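Local coordinates for protein glutathione S-transferase domain (Burkholderia graminis, PDB 4MF5) that binds glutathione and probably works as a transferase that conjugates this tripeptide to electrophilic substrates, at residues 178-183 / 223-228; 157-162 / 170-175. All coordinates share one frame; numbering follows the deposited sequence.

Contact 1: residues 178-183 / 223-228; sequences ESKRLL and ELVAIQ
No flat group lies between K180, L183 and V225, which carry this contact in the helical GST C-terminal domain; the flat pair is on helix 170-190, where the E178 carboxylate oxygens meet the R181 guanidinium edge in its plane, the carboxylate being twisted out of it. That grip is side-on and nearly straight: R181 NE to E178 OE1 (2.9 Å, 168°) and NH2 to OE2 (170°). R181 NH1 also bonds N90 OD1 of the second subunit. The other side of the helix receives the Schellman motif ending the weakly bonded helix 222-225: A226 has positive phi, its N bonds weakly to E223 O, and I227 N bonds back to the carbonyl of the helix's first residue. V225 buries the most surface. Its CG1 meets S179 CB at 4.0 Å, and its CG2 meets L183 CD1 at 3.8 Å, the L183 and V225 side chains crossing at about a right angle. L183 CD2 reaches I227 CD1 at 4.4 Å, and L215 packs on L183 and V225. With CG anti to its carbonyl carbon (chi1 -72°), K180 extends until CE is 3.2 Å from L224 O. One water donates to L224 O (2.7 Å) and weakly accepts from K180 NZ (3.5 Å).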
ATOM      1  N   GLU A 178     -17.683  -4.548   1.037  1.00  9.70           N
ATOM      2  CA  GLU A 178     -16.274  -4.666   0.690  1.00  9.41           C
ATOM      3  C   GLU A 178     -15.457  -5.193   1.888  1.00  9.27           C
ATOM      4  O   GLU A 178     -14.531  -5.985   1.711  1.00  9.38           O
ATOM      5  CB  GLU A 178     -15.739  -3.339   0.200  1.00  9.79           C
ATOM      6  CG  GLU A 178     -14.268  -3.332  -0.150  1.00 10.69           C
ATOM      7  CD  GLU A 178     -13.832  -4.298  -1.215  1.00 11.97           C
ATOM      8  OE1 GLU A 178     -14.675  -4.938  -1.898  1.00 11.56           O
ATOM      9  OE2 GLU A 178     -12.585  -4.426  -1.390  1.00 14.63           O
ATOM     10  N   SER A 179     -15.782  -4.734   3.093  1.00  9.02           N
ATOM     11  CA  SER A 179     -15.075  -5.235   4.280  1.00  8.75           C
ATOM     12  C   SER A 179     -15.327  -6.723   4.490  1.00  8.79           C
ATOM     13  O   SER A 179     -14.402  -7.458   4.826  1.00  9.08           O
ATOM     14  CB  SER A 179     -15.461  -4.408   5.509  1.00  8.97           C
ATOM     15  OG  SER A 179     -15.019  -3.063   5.413  1.00  9.73           O
ATOM     16  N   LYS A 180     -16.569  -7.174   4.274  1.00  9.21           N
ATOM     17  CA  LYS A 180     -16.848  -8.614   4.319  1.00  9.16           C
ATOM     18  C   LYS A 180     -16.031  -9.367   3.276  1.00  9.36           C
ATOM     19  O   LYS A 180     -15.510 -10.451   3.554  1.00  9.65           O
ATOM     20  CB  LYS A 180     -18.319  -8.914   4.098  1.00  9.94           C
ATOM     21  CG  LYS A 180     -19.247  -8.547   5.240  1.00 11.02           C
ATOM     22  CD  LYS A 180     -20.676  -8.827   4.798  1.00 14.62           C
ATOM     23  CE  LYS A 180     -21.721  -8.576   5.854  1.00 17.91           C
ATOM     24  NZ  LYS A 180     -23.068  -8.797   5.276  1.00 22.34           N
ATOM     25  N   ARG A 181     -15.940  -8.825   2.063  1.00  9.48           N
ATOM     26  CA  ARG A 181     -15.185  -9.482   1.001  1.00  9.31           C
ATOM     27  C   ARG A 181     -13.722  -9.631   1.417  1.00  8.47           C
ATOM     28  O   ARG A 181     -13.122 -10.696   1.268  1.00  9.45           O
ATOM     29  CB  ARG A 181     -15.322  -8.700  -0.300  1.00  9.60           C
ATOM     30  CG  ARG A 181     -14.791  -9.461  -1.523  1.00 10.56           C
ATOM     31  CD  ARG A 181     -14.669  -8.566  -2.747  1.00 11.34           C
ATOM     32  NE  ARG A 181     -13.627  -7.570  -2.571  1.00 10.67           N
ATOM     33  CZ  ARG A 181     -12.330  -7.834  -2.575  1.00 10.76           C
ATOM     34  NH1 ARG A 181     -11.878  -9.036  -2.920  1.00 12.26           N
ATOM     35  NH2 ARG A 181     -11.457  -6.894  -2.262  1.00 11.64           N
ATOM     36  N   LEU A 182     -13.141  -8.562   1.937  1.00  8.43           N
ATOM     37  CA  LEU A 182     -11.754  -8.585   2.390  1.00  8.23           C
ATOM     38  C   LEU A 182     -11.538  -9.549   3.538  1.00  8.28           C
ATOM     39  O   LEU A 182     -10.526 -10.258   3.568  1.00  8.97           O
ATOM     40  CB  LEU A 182     -11.323  -7.170   2.786  1.00  8.45           C
ATOM     41  CG  LEU A 182     -11.169  -6.192   1.624  1.00  8.81           C
ATOM     42  CD1 LEU A 182     -11.159  -4.776   2.130  1.00  9.44           C
ATOM     43  CD2 LEU A 182      -9.890  -6.490   0.847  1.00 10.70           C
ATOM     44  N   LEU A 183     -12.457  -9.583   4.494  1.00  8.53           N
ATOM     45  CA  LEU A 183     -12.374 -10.571   5.576  1.00  8.51           C
ATOM     46  C   LEU A 183     -12.401 -11.977   5.012  1.00  9.27           C
ATOM     47  O   LEU A 183     -11.721 -12.859   5.527  1.00  9.52           O
ATOM     48  CB  LEU A 183     -13.488 -10.353   6.596  1.00  8.98           C
ATOM     49  CG  LEU A 183     -13.285  -9.142   7.514  1.00  9.19           C
ATOM     50  CD1 LEU A 183     -14.595  -8.774   8.217  1.00 10.50           C
ATOM     51  CD2 LEU A 183     -12.190  -9.374   8.529  1.00  9.96           C
ATOM     52  N   GLU A 223     -20.967  -6.332  14.103  1.00 10.60           N
ATOM     53  CA  GLU A 223     -22.280  -6.833  13.758  1.00 11.37           C
ATOM     54  C   GLU A 223     -22.531  -6.654  12.266  1.00 10.38           C
ATOM     55  O   GLU A 223     -23.034  -7.560  11.600  1.00 11.90           O
ATOM     56  CB  GLU A 223     -23.351  -6.144  14.600  1.00 12.75           C
ATOM     57  CG  GLU A 223     -24.749  -6.704  14.368  1.00 16.14           C
ATOM     58  CD  GLU A 223     -25.838  -5.991  15.143  1.00 29.23           C
ATOM     59  OE1 GLU A 223     -26.904  -6.601  15.325  1.00 85.88           O
ATOM     60  OE2 GLU A 223     -25.660  -4.824  15.550  1.00 35.30           O
ATOM     61  N   LEU A 224     -22.171  -5.502  11.723  1.00 10.58           N
ATOM     62  CA  LEU A 224     -22.358  -5.274  10.285  1.00 10.77           C
ATOM     63  C   LEU A 224     -21.622  -6.317   9.449  1.00 10.14           C
ATOM     64  O   LEU A 224     -22.150  -6.811   8.464  1.00 11.22           O
ATOM     65  CB  LEU A 224     -21.843  -3.905   9.878  1.00 11.83           C
ATOM     66  CG  LEU A 224     -22.645  -2.652   9.525  1.00 36.09           C
ATOM     67  CD1 LEU A 224     -24.131  -2.756   9.750  1.00 16.88           C
ATOM     68  CD2 LEU A 224     -22.038  -1.362  10.101  1.00 15.66           C
ATOM     69  N   VAL A 225     -20.379  -6.654   9.827  1.00  9.80           N
ATOM     70  CA  VAL A 225     -19.598  -7.600   9.021  1.00  9.93           C
ATOM     71  C   VAL A 225     -19.789  -9.038   9.461  1.00 10.10           C
ATOM     72  O   VAL A 225     -19.323  -9.920   8.768  1.00 11.27           O
ATOM     73  CB  VAL A 225     -18.095  -7.231   8.970  1.00  9.76           C
ATOM     74  CG1 VAL A 225     -17.879  -5.843   8.423  1.00 10.96           C
ATOM     75  CG2 VAL A 225     -17.419  -7.404  10.338  1.00 10.70           C
ATOM     76  N   ALA A 226     -20.438  -9.256  10.611  1.00 10.44           N
ATOM     77  CA  ALA A 226     -20.657 -10.584  11.203  1.00 10.34           C
ATOM     78  C   ALA A 226     -19.330 -11.348  11.348  1.00 10.11           C
ATOM     79  O   ALA A 226     -19.087 -12.369  10.702  1.00 10.61           O
ATOM     80  CB  ALA A 226     -21.689 -11.394  10.418  1.00 11.68           C
ATOM     81  N   ILE A 227     -18.478 -10.843  12.233  1.00  9.97           N
ATOM     82  CA  ILE A 227     -17.124 -11.338  12.407  1.00  9.19           C
ATOM     83  C   ILE A 227     -17.085 -12.852  12.685  1.00  9.47           C
ATOM     84  O   ILE A 227     -16.139 -13.527  12.300  1.00  9.38           O
ATOM     85  CB  ILE A 227     -16.367 -10.522  13.480  1.00  9.65           C
ATOM     86  CG1 ILE A 227     -14.879 -10.868  13.523  1.00  9.98           C
ATOM     87  CG2 ILE A 227     -17.007 -10.628  14.859  1.00 10.74           C
ATOM     88  CD1 ILE A 227     -14.109 -10.552  12.252  1.00 12.08           C
ATOM     89  N   GLN A 228     -18.117 -13.366  13.341  1.00  9.41           N
ATOM     90  CA  GLN A 228     -18.236 -14.783  13.670  1.00  9.91           C
ATOM     91  C   GLN A 228     -18.260 -15.673  12.417  1.00  9.83           C
ATOM     92  O   GLN A 228     -18.050 -16.881  12.526  1.00 10.77           O
ATOM     93  CB  GLN A 228     -19.469 -15.053  14.538  1.00 10.98           C
ATOM     94  CG  GLN A 228     -20.789 -14.647  13.901  1.00 11.72           C
ATOM     95  CD  GLN A 228     -21.236 -13.228  14.165  1.00 11.80           C
ATOM     96  OE1 GLN A 228     -22.447 -12.912  13.954  1.00 16.31           O
ATOM     97  NE2 GLN A 228     -20.375 -12.375  14.596  1.00 10.14           N
TER
HETATM   98  O   HOH W   1     -24.593  -6.446   7.322  1.00 32.39           O

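Contact 2: residues 157-162 / 170-175; sequences FFHKFA and RPRDRY
Helices 131-161 and 170-190, consecutive in the helical C-terminal domain of the GST fold, meet here on either side of a short non-helical connection, their local axes 8.8 Å apart at 118°. The F158 ring fills the junction. Its chi1 of -72° sets the ring beside the backbone N, and one face turns to P171, whose CB stands over the ring centre, 3.6 Å from the centroid, a CH-pi contact; F157 CD2 of its own helix covers the opposite face. At its base, F158 CB presses on the backbone of helix 170-190, 3.7 Å from R172 CA. The Y175 ring meets F158 rim to rim rather than as a stack: the planes are within 6° of each other, yet neither ring lies over the other, and F158 CE2 is 3.7 Å from Y175 CE2. Packing of F158 and Y175 on Y175 and F158 of the second subunit carries this aromatic cluster into the dimer interface, where Y175 OH bonds Q154 OE1 of that subunit. On the more polar flank, R172 holds D173 OD1 side-on with two nitrogens, NE at 3.1 Å and NH2 at 2.9 Å, the oxygen lying close to the guanidinium plane. R172 NH1 and H159 ND1 do not meet directly; a single water, in the plane of the imidazole, bridges them, accepting from R172 NH1 at 2.8 Å and lying 2.7 Å from H159 ND1.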
ATOM      1  N   PHE A 157     -15.763   5.316   9.069  1.00 11.92           N
ATOM      2  CA  PHE A 157     -16.320   6.649   8.896  1.00 12.17           C
ATOM      3  C   PHE A 157     -17.844   6.591   8.758  1.00 11.63           C
ATOM      4  O   PHE A 157     -18.556   7.236   9.512  1.00 13.61           O
ATOM      5  CB  PHE A 157     -15.718   7.390   7.700  1.00 12.84           C
ATOM      6  CG  PHE A 157     -16.361   8.726   7.511  1.00 12.74           C
ATOM      7  CD1 PHE A 157     -16.133   9.734   8.415  1.00 14.18           C
ATOM      8  CD2 PHE A 157     -17.303   8.938   6.503  1.00 11.97           C
ATOM      9  CE1 PHE A 157     -16.771  10.952   8.306  1.00 14.65           C
ATOM     10  CE2 PHE A 157     -17.948  10.166   6.380  1.00 13.03           C
ATOM     11  CZ  PHE A 157     -17.681  11.164   7.286  1.00 13.72           C
ATOM     12  N   PHE A 158     -18.340   5.827   7.796  1.00 10.57           N
ATOM     13  CA  PHE A 158     -19.768   5.874   7.519  1.00 10.70           C
ATOM     14  C   PHE A 158     -20.609   5.243   8.613  1.00 11.52           C
ATOM     15  O   PHE A 158     -21.759   5.635   8.787  1.00 14.24           O
ATOM     16  CB  PHE A 158     -20.095   5.304   6.149  1.00 11.29           C
ATOM     17  CG  PHE A 158     -19.656   6.208   5.033  1.00 10.28           C
ATOM     18  CD1 PHE A 158     -20.325   7.405   4.791  1.00 11.34           C
ATOM     19  CD2 PHE A 158     -18.533   5.912   4.266  1.00 10.29           C
ATOM     20  CE1 PHE A 158     -19.901   8.261   3.799  1.00 11.96           C
ATOM     21  CE2 PHE A 158     -18.112   6.784   3.278  1.00 11.42           C
ATOM     22  CZ  PHE A 158     -18.794   7.951   3.033  1.00 12.53           C
ATOM     23  N   HIS A 159     -20.079   4.285   9.361  1.00 11.81           N
ATOM     24  CA  HIS A 159     -20.825   3.672  10.441  1.00 12.70           C
ATOM     25  C   HIS A 159     -20.746   4.476  11.727  1.00 14.01           C
ATOM     26  O   HIS A 159     -21.781   4.756  12.340  1.00 18.43           O
ATOM     27  CB  HIS A 159     -20.355   2.248  10.689  1.00 11.85           C
ATOM     28  CG  HIS A 159     -21.075   1.567  11.799  1.00 11.68           C
ATOM     29  ND1 HIS A 159     -22.447   1.516  11.870  1.00 13.12           N
ATOM     30  CD2 HIS A 159     -20.606   0.910  12.888  1.00 12.44           C
ATOM     31  CE1 HIS A 159     -22.789   0.836  12.946  1.00 13.65           C
ATOM     32  NE2 HIS A 159     -21.692   0.454  13.576  1.00 14.15           N
ATOM     33  N   LYS A 160     -19.541   4.813  12.164  1.00 14.53           N
ATOM     34  CA  LYS A 160     -19.321   5.417  13.464  1.00 17.95           C
ATOM     35  C   LYS A 160     -19.309   6.941  13.472  1.00 17.73           C
ATOM     36  O   LYS A 160     -19.913   7.556  14.347  1.00 20.57           O
ATOM     37  CB  LYS A 160     -17.997   4.931  14.047  1.00 22.24           C
ATOM     38  CG  LYS A 160     -17.691   5.582  15.384  1.00 31.03           C
ATOM     39  CD  LYS A 160     -17.061   4.629  16.359  1.00 31.64           C
ATOM     40  CE  LYS A 160     -16.954   5.237  17.764  1.00 40.66           C
ATOM     41  NZ  LYS A 160     -16.703   4.178  18.795  1.00 44.94           N
ATOM     42  N   PHE A 161     -18.611   7.552  12.527  1.00 19.12           N
ATOM     43  CA  PHE A 161     -18.342   8.994  12.585  1.00 20.13           C
ATOM     44  C   PHE A 161     -19.304   9.870  11.801  1.00 21.29           C
ATOM     45  O   PHE A 161     -19.574  10.996  12.216  1.00 26.19           O
ATOM     46  CB  PHE A 161     -16.912   9.282  12.139  1.00 22.02           C
ATOM     47  CG  PHE A 161     -15.881   8.775  13.089  1.00 26.02           C
ATOM     48  CD1 PHE A 161     -15.531   9.514  14.215  1.00 35.91           C
ATOM     49  CD2 PHE A 161     -15.282   7.543  12.888  1.00 35.31           C
ATOM     50  CE1 PHE A 161     -14.589   9.039  15.104  1.00 53.35           C
ATOM     51  CE2 PHE A 161     -14.335   7.063  13.776  1.00 53.32           C
ATOM     52  CZ  PHE A 161     -13.988   7.813  14.884  1.00 64.10           C
ATOM     53  N   ALA A 162     -19.818   9.387  10.680  1.00 19.50           N
ATOM     54  CA  ALA A 162     -20.676  10.211   9.828  1.00 19.59           C
ATOM     55  C   ALA A 162     -21.936  10.613  10.584  1.00 22.34           C
ATOM     56  O   ALA A 162     -22.600   9.780  11.209  1.00 25.73           O
ATOM     57  CB  ALA A 162     -21.046   9.455   8.583  1.00 19.38           C
ATOM     58  N   ARG A 170     -26.370   4.046   1.926  1.00 12.45           N
ATOM     59  CA  ARG A 170     -25.752   3.378   0.791  1.00 11.86           C
ATOM     60  C   ARG A 170     -24.216   3.377   0.853  1.00 10.53           C
ATOM     61  O   ARG A 170     -23.607   2.343   0.616  1.00 11.07           O
ATOM     62  CB  ARG A 170     -26.258   3.953  -0.517  1.00 13.76           C
ATOM     63  CG  ARG A 170     -27.719   3.642  -0.756  1.00 14.09           C
ATOM     64  CD  ARG A 170     -28.189   4.335  -2.018  1.00 14.53           C
ATOM     65  NE  ARG A 170     -29.577   4.051  -2.295  1.00 14.87           N
ATOM     66  CZ  ARG A 170     -30.614   4.669  -1.745  1.00 17.14           C
ATOM     67  NH1 ARG A 170     -30.426   5.632  -0.842  1.00 21.38           N
ATOM     68  NH2 ARG A 170     -31.841   4.304  -2.076  1.00 21.25           N
ATOM     69  N   PRO A 171     -23.573   4.498   1.215  1.00 11.61           N
ATOM     70  CA  PRO A 171     -22.115   4.423   1.346  1.00 10.93           C
ATOM     71  C   PRO A 171     -21.712   3.431   2.429  1.00 10.41           C
ATOM     72  O   PRO A 171     -20.821   2.595   2.205  1.00 11.12           O
ATOM     73  CB  PRO A 171     -21.694   5.856   1.672  1.00 12.69           C
ATOM     74  CG  PRO A 171     -22.792   6.682   1.103  1.00 16.99           C
ATOM     75  CD  PRO A 171     -24.042   5.882   1.315  1.00 12.80           C
ATOM     76  N   ARG A 172     -22.354   3.486   3.592  1.00 11.01           N
ATOM     77  CA  ARG A 172     -22.035   2.510   4.623  1.00 11.20           C
ATOM     78  C   ARG A 172     -22.131   1.087   4.074  1.00 11.14           C
ATOM     79  O   ARG A 172     -21.235   0.264   4.267  1.00 11.63           O
ATOM     80  CB  ARG A 172     -22.963   2.690   5.825  1.00 11.99           C
ATOM     81  CG  ARG A 172     -22.598   1.762   6.990  1.00 13.71           C
ATOM     82  CD  ARG A 172     -23.736   1.634   7.984  1.00 15.96           C
ATOM     83  NE  ARG A 172     -24.821   0.895   7.363  1.00 18.85           N
ATOM     84  CZ  ARG A 172     -26.050   0.808   7.844  1.00 25.53           C
ATOM     85  NH1 ARG A 172     -26.367   1.416   8.973  1.00 32.86           N
ATOM     86  NH2 ARG A 172     -26.962   0.112   7.182  1.00 30.73           N
ATOM     87  N   ASP A 173     -23.230   0.792   3.400  1.00 11.02           N
ATOM     88  CA  ASP A 173     -23.463  -0.557   2.922  1.00 11.56           C
ATOM     89  C   ASP A 173     -22.438  -1.018   1.882  1.00 10.49           C
ATOM     90  O   ASP A 173     -22.075  -2.196   1.843  1.00 10.93           O
ATOM     91  CB  ASP A 173     -24.882  -0.699   2.419  1.00 14.46           C
ATOM     92  CG  ASP A 173     -25.922  -0.656   3.562  1.00 18.44           C
ATOM     93  OD1 ASP A 173     -25.531  -0.663   4.756  1.00 21.66           O
ATOM     94  OD2 ASP A 173     -27.098  -0.624   3.248  1.00 24.68           O
ATOM     95  N   ARG A 174     -21.988  -0.091   1.047  1.00 10.32           N
ATOM     96  CA  ARG A 174     -20.911  -0.369   0.102  1.00 10.47           C
ATOM     97  C   ARG A 174     -19.663  -0.864   0.841  1.00  9.61           C
ATOM     98  O   ARG A 174     -19.024  -1.850   0.443  1.00 10.03           O
ATOM     99  CB  ARG A 174     -20.631   0.911  -0.695  1.00 11.05           C
ATOM    100  CG  ARG A 174     -19.325   0.934  -1.458  1.00 12.19           C
ATOM    101  CD  ARG A 174     -19.206   2.231  -2.247  1.00 12.50           C
ATOM    102  NE  ARG A 174     -17.904   2.437  -2.869  1.00 13.68           N
ATOM    103  CZ  ARG A 174     -17.526   1.910  -4.015  1.00 13.46           C
ATOM    104  NH1 ARG A 174     -18.360   1.146  -4.709  1.00 15.87           N
ATOM    105  NH2 ARG A 174     -16.299   2.157  -4.478  1.00 16.60           N
ATOM    106  N   TYR A 175     -19.294  -0.170   1.907  1.00  9.07           N
ATOM    107  CA  TYR A 175     -18.084  -0.525   2.645  1.00  9.20           C
ATOM    108  C   TYR A 175     -18.288  -1.726   3.569  1.00  9.30           C
ATOM    109  O   TYR A 175     -17.326  -2.436   3.861  1.00  9.43           O
ATOM    110  CB  TYR A 175     -17.451   0.698   3.337  1.00  9.40           C
ATOM    111  CG  TYR A 175     -17.089   1.734   2.304  1.00  8.96           C
ATOM    112  CD1 TYR A 175     -16.076   1.504   1.385  1.00  9.13           C
ATOM    113  CD2 TYR A 175     -17.815   2.910   2.181  1.00  9.64           C
ATOM    114  CE1 TYR A 175     -15.808   2.400   0.374  1.00  9.67           C
ATOM    115  CE2 TYR A 175     -17.549   3.821   1.182  1.00  9.71           C
ATOM    116  CZ  TYR A 175     -16.553   3.560   0.270  1.00 10.00           C
ATOM    117  OH  TYR A 175     -16.344   4.457  -0.749  1.00 11.63           O
TER
HETATM  118  O   HOH W   2     -24.712   2.696  10.884  1.00 20.64           O

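In the fold
Both contacts use helix 170-190, contact 2 at its N-terminal end and contact 1 further along, with centres about 13 Å apart. Contact 2 is the more buried: aromatic and proline surfaces join helices adjacent in the chain and reach the second subunit through the same rings, whereas contact 1 touches that subunit through residues, R181 among them, that do not meet 223-228. Contact 1 brings in a segment 40 residues on by aliphatic packing, and ends at an exposed lysine. Neither has a direct hydrogen bond between its segments; each has one water bridge on its polar flank. L224 joins the two, its CD2 lying 3.4 Å from H159 ND1 and 4.0 Å from R172 CD.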